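Local structure of putative transcriptional regulator TRANSCRIPTION REGULATOR protein (Rhizobium meliloti, 5NLA) at residues Glu81-His93 against Leu98-Glu110. The protein probably binds specific DNA sequences as an AraC-like transcriptional activator that responds to c-di-GMP and regulates extracellular polysaccharide production. Numbering follows the deposited sequence.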
ATOM      1  N   GLU A  81      19.061  -1.720  20.761  1.00 77.36           N
ATOM      2  CA  GLU A  81      18.848  -2.886  19.888  1.00 79.13           C
ATOM      3  C   GLU A  81      19.092  -4.202  20.631  1.00 79.81           C
ATOM      4  O   GLU A  81      18.654  -5.249  20.173  1.00 77.53           O
ATOM      5  CB  GLU A  81      19.737  -2.827  18.648  1.00 83.27           C
ATOM      6  CG  GLU A  81      19.397  -1.705  17.677  1.00 86.41           C
ATOM      7  CD  GLU A  81      20.228  -1.729  16.383  1.00 91.66           C
ATOM      8  OE1 GLU A  81      20.847  -2.769  16.056  1.00 94.60           O
ATOM      9  OE2 GLU A  81      20.247  -0.697  15.670  1.00 93.18           O
ATOM     10  N   GLU A  82      19.831  -4.132  21.741  1.00 84.00           N
ATOM     11  CA  GLU A  82      19.977  -5.223  22.730  1.00 88.27           C
ATOM     12  C   GLU A  82      18.627  -5.811  23.157  1.00 84.67           C
ATOM     13  O   GLU A  82      18.436  -7.020  23.154  1.00 83.30           O
ATOM     14  CB  GLU A  82      20.696  -4.696  23.988  1.00 93.59           C
ATOM     15  CG  GLU A  82      21.221  -5.783  24.930  1.00102.60           C
ATOM     16  CD  GLU A  82      21.052  -5.483  26.426  1.00106.91           C
ATOM     17  OE1 GLU A  82      20.755  -4.329  26.820  1.00110.73           O
ATOM     18  OE2 GLU A  82      21.216  -6.425  27.228  1.00104.77           O
ATOM     19  N   ASP A  83      17.694  -4.930  23.496  1.00 82.43           N
ATOM     20  CA  ASP A  83      16.362  -5.312  23.977  1.00 82.72           C
ATOM     21  C   ASP A  83      15.651  -6.350  23.089  1.00 80.09           C
ATOM     22  O   ASP A  83      14.872  -7.146  23.581  1.00 84.02           O
ATOM     23  CB  ASP A  83      15.448  -4.060  24.126  1.00 82.09           C
ATOM     24  CG  ASP A  83      15.982  -3.028  25.144  1.00 83.38           C
ATOM     25  OD1 ASP A  83      16.674  -3.420  26.119  1.00 87.15           O
ATOM     26  OD2 ASP A  83      15.696  -1.818  24.971  1.00 79.62           O
ATOM     27  N   GLY A  84      15.912  -6.330  21.790  1.00 76.50           N
ATOM     28  CA  GLY A  84      15.193  -7.172  20.851  1.00 73.88           C
ATOM     29  C   GLY A  84      14.066  -6.396  20.204  1.00 70.78           C
ATOM     30  O   GLY A  84      13.799  -5.241  20.553  1.00 71.08           O
ATOM     31  N   PHE A  85      13.405  -7.032  19.246  1.00 67.31           N
ATOM     32  CA  PHE A  85      12.367  -6.386  18.476  1.00 63.71           C
ATOM     33  C   PHE A  85      11.436  -7.449  17.870  1.00 65.46           C
ATOM     34  O   PHE A  85      11.498  -7.726  16.666  1.00 65.13           O
ATOM     35  CB  PHE A  85      13.003  -5.512  17.400  1.00 60.40           C
ATOM     36  CG  PHE A  85      12.048  -4.561  16.752  1.00 57.16           C
ATOM     37  CD1 PHE A  85      11.826  -3.309  17.308  1.00 54.81           C
ATOM     38  CD2 PHE A  85      11.391  -4.901  15.566  1.00 56.99           C
ATOM     39  CE1 PHE A  85      10.944  -2.419  16.719  1.00 54.74           C
ATOM     40  CE2 PHE A  85      10.503  -4.008  14.962  1.00 56.39           C
ATOM     41  CZ  PHE A  85      10.271  -2.770  15.544  1.00 54.73           C
ATOM     42  N   PRO A  86      10.560  -8.043  18.705  1.00 65.18           N
ATOM     43  CA  PRO A  86       9.705  -9.145  18.272  1.00 66.19           C
ATOM     44  C   PRO A  86       8.595  -8.688  17.322  1.00 64.36           C
ATOM     45  O   PRO A  86       7.679  -7.985  17.743  1.00 65.04           O
ATOM     46  CB  PRO A  86       9.114  -9.658  19.578  1.00 67.29           C
ATOM     47  CG  PRO A  86       9.061  -8.462  20.463  1.00 66.89           C
ATOM     48  CD  PRO A  86      10.171  -7.541  20.036  1.00 66.45           C
ATOM     49  N   ALA A  87       8.686  -9.101  16.060  1.00 63.31           N
ATOM     50  CA  ALA A  87       7.768  -8.652  15.021  1.00 62.07           C
ATOM     51  C   ALA A  87       7.392  -9.792  14.074  1.00 64.17           C
ATOM     52  O   ALA A  87       8.140 -10.752  13.913  1.00 61.98           O
ATOM     53  CB  ALA A  87       8.353  -7.479  14.250  1.00 58.20           C
ATOM     54  N   GLU A  88       6.208  -9.659  13.478  1.00 66.17           N
ATOM     55  CA  GLU A  88       5.625 -10.667  12.614  1.00 70.61           C
ATOM     56  C   GLU A  88       4.872  -9.990  11.490  1.00 70.40           C
ATOM     57  O   GLU A  88       4.095  -9.063  11.731  1.00 70.86           O
ATOM     58  CB  GLU A  88       4.641 -11.535  13.388  1.00 77.12           C
ATOM     59  CG  GLU A  88       5.082 -12.964  13.626  1.00 82.99           C
ATOM     60  CD  GLU A  88       3.912 -13.862  13.985  1.00 90.81           C
ATOM     61  OE1 GLU A  88       2.982 -13.393  14.691  1.00 94.21           O
ATOM     62  OE2 GLU A  88       3.912 -15.034  13.543  1.00 96.78           O
ATOM     63  N   LEU A  89       5.127 -10.457  10.270  1.00 70.86           N
ATOM     64  CA  LEU A  89       4.331 -10.137   9.096  1.00 66.93           C
ATOM     65  C   LEU A  89       3.813 -11.449   8.570  1.00 65.64           C
ATOM     66  O   LEU A  89       4.532 -12.449   8.563  1.00 65.59           O
ATOM     67  CB  LEU A  89       5.179  -9.465   8.022  1.00 69.69           C
ATOM     68  CG  LEU A  89       5.236  -7.936   7.846  1.00 71.58           C
ATOM     69  CD1 LEU A  89       5.092  -7.561   6.370  1.00 74.15           C
ATOM     70  CD2 LEU A  89       4.218  -7.172   8.681  1.00 71.89           C
ATOM     71  N   THR A  90       2.562 -11.448   8.139  1.00 64.00           N
ATOM     72  CA  THR A  90       1.962 -12.635   7.566  1.00 67.70           C
ATOM     73  C   THR A  90       1.173 -12.196   6.339  1.00 67.60           C
ATOM     74  O   THR A  90       0.262 -11.386   6.459  1.00 66.56           O
ATOM     75  CB  THR A  90       1.077 -13.340   8.610  1.00 69.97           C
ATOM     76  OG1 THR A  90       1.718 -13.286   9.896  1.00 68.74           O
ATOM     77  CG2 THR A  90       0.835 -14.784   8.243  1.00 73.34           C
ATOM     78  N   GLY A  91       1.555 -12.713   5.166  1.00 69.19           N
ATOM     79  CA  GLY A  91       1.056 -12.233   3.868  1.00 68.65           C
ATOM     80  C   GLY A  91       0.191 -13.220   3.098  1.00 71.47           C
ATOM     81  O   GLY A  91       0.612 -14.350   2.846  1.00 72.12           O
ATOM     82  N   TRP A  92      -1.018 -12.785   2.727  1.00 73.29           N
ATOM     83  CA  TRP A  92      -1.932 -13.552   1.873  1.00 76.61           C
ATOM     84  C   TRP A  92      -2.168 -12.767   0.584  1.00 75.77           C
ATOM     85  O   TRP A  92      -2.453 -11.571   0.642  1.00 72.07           O
ATOM     86  CB  TRP A  92      -3.282 -13.775   2.564  1.00 79.67           C
ATOM     87  CG  TRP A  92      -3.198 -14.217   3.993  1.00 81.38           C
ATOM     88  CD1 TRP A  92      -2.906 -13.440   5.080  1.00 80.07           C
ATOM     89  CD2 TRP A  92      -3.433 -15.531   4.494  1.00 85.24           C
ATOM     90  NE1 TRP A  92      -2.934 -14.197   6.229  1.00 80.76           N
ATOM     91  CE2 TRP A  92      -3.244 -15.486   5.898  1.00 83.86           C
ATOM     92  CE3 TRP A  92      -3.762 -16.756   3.891  1.00 89.59           C
ATOM     93  CZ2 TRP A  92      -3.390 -16.612   6.711  1.00 87.64           C
ATOM     94  CZ3 TRP A  92      -3.901 -17.884   4.703  1.00 92.21           C
ATOM     95  CH2 TRP A  92      -3.717 -17.800   6.099  1.00 91.54           C
ATOM     96  N   HIS A  93      -2.051 -13.446  -0.562  1.00 78.90           N
ATOM     97  CA  HIS A  93      -2.331 -12.868  -1.875  1.00 80.76           C
ATOM     98  C   HIS A  93      -3.734 -13.256  -2.291  1.00 86.06           C
ATOM     99  O   HIS A  93      -3.998 -14.429  -2.531  1.00 88.63           O
ATOM    100  CB  HIS A  93      -1.346 -13.403  -2.921  1.00 82.26           C
ATOM    101  CG  HIS A  93       0.088 -13.082  -2.627  1.00 81.71           C
ATOM    102  ND1 HIS A  93       0.887 -13.889  -1.844  1.00 82.29           N
ATOM    103  CD2 HIS A  93       0.866 -12.042  -3.011  1.00 79.49           C
ATOM    104  CE1 HIS A  93       2.095 -13.359  -1.755  1.00 80.15           C
ATOM    105  NE2 HIS A  93       2.109 -12.240  -2.457  1.00 79.49           N
ATOM    106  N   LEU A  98      -3.090  -7.589  -1.707  1.00 74.94           N
ATOM    107  CA  LEU A  98      -2.310  -8.249  -0.654  1.00 72.87           C
ATOM    108  C   LEU A  98      -2.851  -7.909   0.745  1.00 70.85           C
ATOM    109  O   LEU A  98      -2.945  -6.730   1.122  1.00 64.63           O
ATOM    110  CB  LEU A  98      -0.830  -7.839  -0.746  1.00 70.46           C
ATOM    111  CG  LEU A  98       0.137  -8.540   0.229  1.00 70.66           C
ATOM    112  CD1 LEU A  98       0.436  -9.962  -0.196  1.00 73.78           C
ATOM    113  CD2 LEU A  98       1.446  -7.789   0.383  1.00 69.06           C
ATOM    114  N   ILE A  99      -3.188  -8.954   1.502  1.00 72.67           N
ATOM    115  CA  ILE A  99      -3.550  -8.832   2.916  1.00 75.15           C
ATOM    116  C   ILE A  99      -2.298  -9.120   3.739  1.00 73.96           C
ATOM    117  O   ILE A  99      -1.659 -10.159   3.542  1.00 77.19           O
ATOM    118  CB  ILE A  99      -4.614  -9.867   3.355  1.00 79.29           C
ATOM    119  CG1 ILE A  99      -5.787  -9.939   2.364  1.00 82.73           C
ATOM    120  CG2 ILE A  99      -5.100  -9.567   4.775  1.00 78.15           C
ATOM    121  CD1 ILE A  99      -6.598  -8.674   2.283  1.00 81.82           C
ATOM    122  N   VAL A 100      -1.959  -8.223   4.661  1.00 69.76           N
ATOM    123  CA  VAL A 100      -0.834  -8.442   5.576  1.00 68.35           C
ATOM    124  C   VAL A 100      -1.269  -8.304   7.031  1.00 65.12           C
ATOM    125  O   VAL A 100      -1.795  -7.271   7.426  1.00 62.87           O
ATOM    126  CB  VAL A 100       0.326  -7.479   5.275  1.00 67.25           C
ATOM    127  CG1 VAL A 100       1.407  -7.561   6.353  1.00 66.63           C
ATOM    128  CG2 VAL A 100       0.897  -7.784   3.896  1.00 66.40           C
ATOM    129  N   GLN A 101      -1.055  -9.361   7.809  1.00 66.15           N
ATOM    130  CA  GLN A 101      -1.213  -9.316   9.263  1.00 66.74           C
ATOM    131  C   GLN A 101       0.128  -8.929   9.888  1.00 65.70           C
ATOM    132  O   GLN A 101       1.106  -9.676   9.788  1.00 65.85           O
ATOM    133  CB  GLN A 101      -1.692 -10.661   9.794  1.00 69.98           C
ATOM    134  CG  GLN A 101      -3.127 -10.998   9.378  1.00 73.89           C
ATOM    135  CD  GLN A 101      -3.475 -12.475   9.497  1.00 75.95           C
ATOM    136  OE1 GLN A 101      -2.838 -13.335   8.877  1.00 77.08           O
ATOM    137  NE2 GLN A 101      -4.510 -12.774  10.269  1.00 77.00           N
ATOM    138  N   GLN A 102       0.167  -7.755  10.513  1.00 64.21           N
ATOM    139  CA  GLN A 102       1.371  -7.219  11.129  1.00 64.69           C
ATOM    140  C   GLN A 102       1.259  -7.171  12.654  1.00 65.14           C
ATOM    141  O   GLN A 102       0.264  -6.675  13.197  1.00 64.94           O
ATOM    142  CB  GLN A 102       1.595  -5.809  10.614  1.00 65.44           C
ATOM    143  CG  GLN A 102       2.871  -5.151  11.102  1.00 67.02           C
ATOM    144  CD  GLN A 102       3.215  -3.932  10.282  1.00 69.57           C
ATOM    145  OE1 GLN A 102       4.376  -3.719   9.906  1.00 76.14           O
ATOM    146  NE2 GLN A 102       2.203  -3.129   9.973  1.00 71.35           N
ATOM    147  N   VAL A 103       2.281  -7.681  13.336  1.00 63.49           N
ATOM    148  CA  VAL A 103       2.440  -7.465  14.771  1.00 63.83           C
ATOM    149  C   VAL A 103       3.830  -6.896  14.982  1.00 60.71           C
ATOM    150  O   VAL A 103       4.815  -7.483  14.549  1.00 57.89           O
ATOM    151  CB  VAL A 103       2.275  -8.766  15.579  1.00 66.09           C
ATOM    152  CG1 VAL A 103       2.486  -8.494  17.063  1.00 67.10           C
ATOM    153  CG2 VAL A 103       0.904  -9.376  15.334  1.00 67.20           C
ATOM    154  N   THR A 104       3.905  -5.761  15.657  1.00 60.75           N
ATOM    155  CA  THR A 104       5.133  -4.990  15.684  1.00 63.03           C
ATOM    156  C   THR A 104       5.281  -4.156  16.980  1.00 62.04           C
ATOM    157  O   THR A 104       4.278  -3.699  17.532  1.00 63.41           O
ATOM    158  CB  THR A 104       5.194  -4.114  14.410  1.00 65.28           C
ATOM    159  OG1 THR A 104       6.539  -3.690  14.183  1.00 71.11           O
ATOM    160  CG2 THR A 104       4.256  -2.911  14.496  1.00 66.53           C
ATOM    161  N   PRO A 105       6.517  -3.998  17.498  1.00 60.70           N
ATOM    162  CA  PRO A 105       6.741  -3.100  18.647  1.00 61.22           C
ATOM    163  C   PRO A 105       6.746  -1.619  18.242  1.00 59.86           C
ATOM    164  O   PRO A 105       6.659  -1.310  17.060  1.00 56.92           O
ATOM    165  CB  PRO A 105       8.127  -3.515  19.171  1.00 60.80           C
ATOM    166  CG  PRO A 105       8.414  -4.831  18.548  1.00 61.27           C
ATOM    167  CD  PRO A 105       7.710  -4.811  17.227  1.00 61.93           C
ATOM    168  N   ALA A 106       6.841  -0.717  19.223  1.00 61.10           N
ATOM    169  CA  ALA A 106       6.850   0.717  18.934  1.00 59.48           C
ATOM    170  C   ALA A 106       8.056   1.057  18.094  1.00 60.85           C
ATOM    171  O   ALA A 106       9.164   0.668  18.425  1.00 62.26           O
ATOM    172  CB  ALA A 106       6.861   1.547  20.200  1.00 59.08           C
ATOM    173  N   HIS A 107       7.825   1.748  16.984  1.00 60.86           N
ATOM    174  CA  HIS A 107       8.913   2.241  16.138  1.00 60.19           C
ATOM    175  C   HIS A 107       8.419   3.475  15.403  1.00 57.25           C
ATOM    176  O   HIS A 107       7.244   3.851  15.512  1.00 57.13           O
ATOM    177  CB  HIS A 107       9.352   1.163  15.137  1.00 60.15           C
ATOM    178  CG  HIS A 107       8.271   0.772  14.183  1.00 60.24           C
ATOM    179  ND1 HIS A 107       7.191   0.003  14.559  1.00 61.08           N
ATOM    180  CD2 HIS A 107       8.065   1.102  12.887  1.00 60.84           C
ATOM    181  CE1 HIS A 107       6.378  -0.146  13.530  1.00 60.56           C
ATOM    182  NE2 HIS A 107       6.883   0.514  12.504  1.00 62.29           N
ATOM    183  N   SER A 108       9.326   4.118  14.688  1.00 54.83           N
ATOM    184  CA  SER A 108       8.970   5.197  13.803  1.00 54.56           C
ATOM    185  C   SER A 108       9.262   4.767  12.353  1.00 55.29           C
ATOM    186  O   SER A 108      10.060   3.840  12.092  1.00 50.78           O
ATOM    187  CB  SER A 108       9.700   6.467  14.203  1.00 54.83           C
ATOM    188  OG  SER A 108      11.083   6.331  13.945  1.00 57.91           O
ATOM    189  N   TYR A 109       8.582   5.436  11.424  1.00 57.40           N
ATOM    190  CA  TYR A 109       8.616   5.065  10.006  1.00 59.35           C
ATOM    191  C   TYR A 109       8.640   6.291   9.089  1.00 60.59           C
ATOM    192  O   TYR A 109       8.046   7.332   9.383  1.00 60.33           O
ATOM    193  CB  TYR A 109       7.424   4.148   9.659  1.00 59.50           C
ATOM    194  CG  TYR A 109       6.070   4.662  10.119  1.00 60.07           C
ATOM    195  CD1 TYR A 109       5.334   5.539   9.336  1.00 58.60           C
ATOM    196  CD2 TYR A 109       5.542   4.281  11.351  1.00 61.81           C
ATOM    197  CE1 TYR A 109       4.099   6.004   9.752  1.00 60.03           C
ATOM    198  CE2 TYR A 109       4.299   4.739  11.781  1.00 62.42           C
ATOM    199  CZ  TYR A 109       3.573   5.606  10.978  1.00 61.78           C
ATOM    200  OH  TYR A 109       2.345   6.090  11.401  1.00 58.63           O
ATOM    201  N   GLU A 110       9.345   6.153   7.975  1.00 64.23           N
ATOM    202  CA  GLU A 110       9.347   7.175   6.925  1.00 65.02           C
ATOM    203  C   GLU A 110       9.309   6.515   5.558  1.00 61.85           C
ATOM    204  O   GLU A 110      10.068   5.580   5.296  1.00 61.54           O
ATOM    205  CB  GLU A 110      10.583   8.066   7.035  1.00 66.95           C
ATOM    206  CG  GLU A 110      10.579   9.232   6.058  1.00 71.68           C
ATOM    207  CD  GLU A 110      11.619  10.295   6.372  1.00 77.64           C
ATOM    208  OE1 GLU A 110      12.545  10.026   7.176  1.00 84.19           O
ATOM    209  OE2 GLU A 110      11.510  11.408   5.807  1.00 81.13           O
TER
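Phe85 lays one face of its ring against Pro105, whose CD sits 3.8 Å from the centroid of the Phe85 ring in a CH-pi contact, offset toward the rim. With CG anti to the backbone N (chi1 -167°), the ring swings toward the turn that follows strand 98-104. At the ring's edge lie Ala106 O and His107 CB, while Phe60 of helix 59-67 meets it edge-to-face and the Trp63 ring at about 45°. Replacing Phe85 by an alanine is likely to leave Pro105 CD without the ring face it packs on, and a gap between the turn and helix 59-67. His107 helps fix that turn: its ND1 donates to Pro105 O, 2.9 Å away and in the plane of the imidazole. Beyond it, strand 107-111 joins a second antiparallel sheet.

From Glu88 onward strands 88-93 and 98-104 run antiparallel, their axes at 166°, with hydrogen-bonded pairs Glu88-Val103, Thr90-Gln101 and Trp92-Ile99. On the buried face, CD2 of Leu89 lies alongside the Gln102 chain, 3.4 Å from Gln102 CG, and also meets Val100 CG1 at 3.7 Å; the Trp63 side chain touches both Leu89 and Gln102. Farther along, Leu98 CD1 rests over one face of the His93 ring.

The face carrying Glu88, Thr90, Trp92, Gln101 and Val103 is more open, though Ile99 is buried against Ile169 and Leu171 of strand 166-173. Here the Glu88 carboxylate forms a salt bridge with Arg52, and Val103 is exposed. Trp92 NE1 donates to Gln101 OE1 at 2.8 Å; the bond is nearly straight at nitrogen (167°), with the oxygen in the indole plane, but the nitrogen stands above the amide plane. Gln101 NE2 hydrogen-bonds Glu209, and Arg48 makes a cation-pi contact with Trp92.

The backbone ladder is that of an antiparallel beta hairpin, set between strands 49-52 and 166-173 of a larger antiparallel sheet.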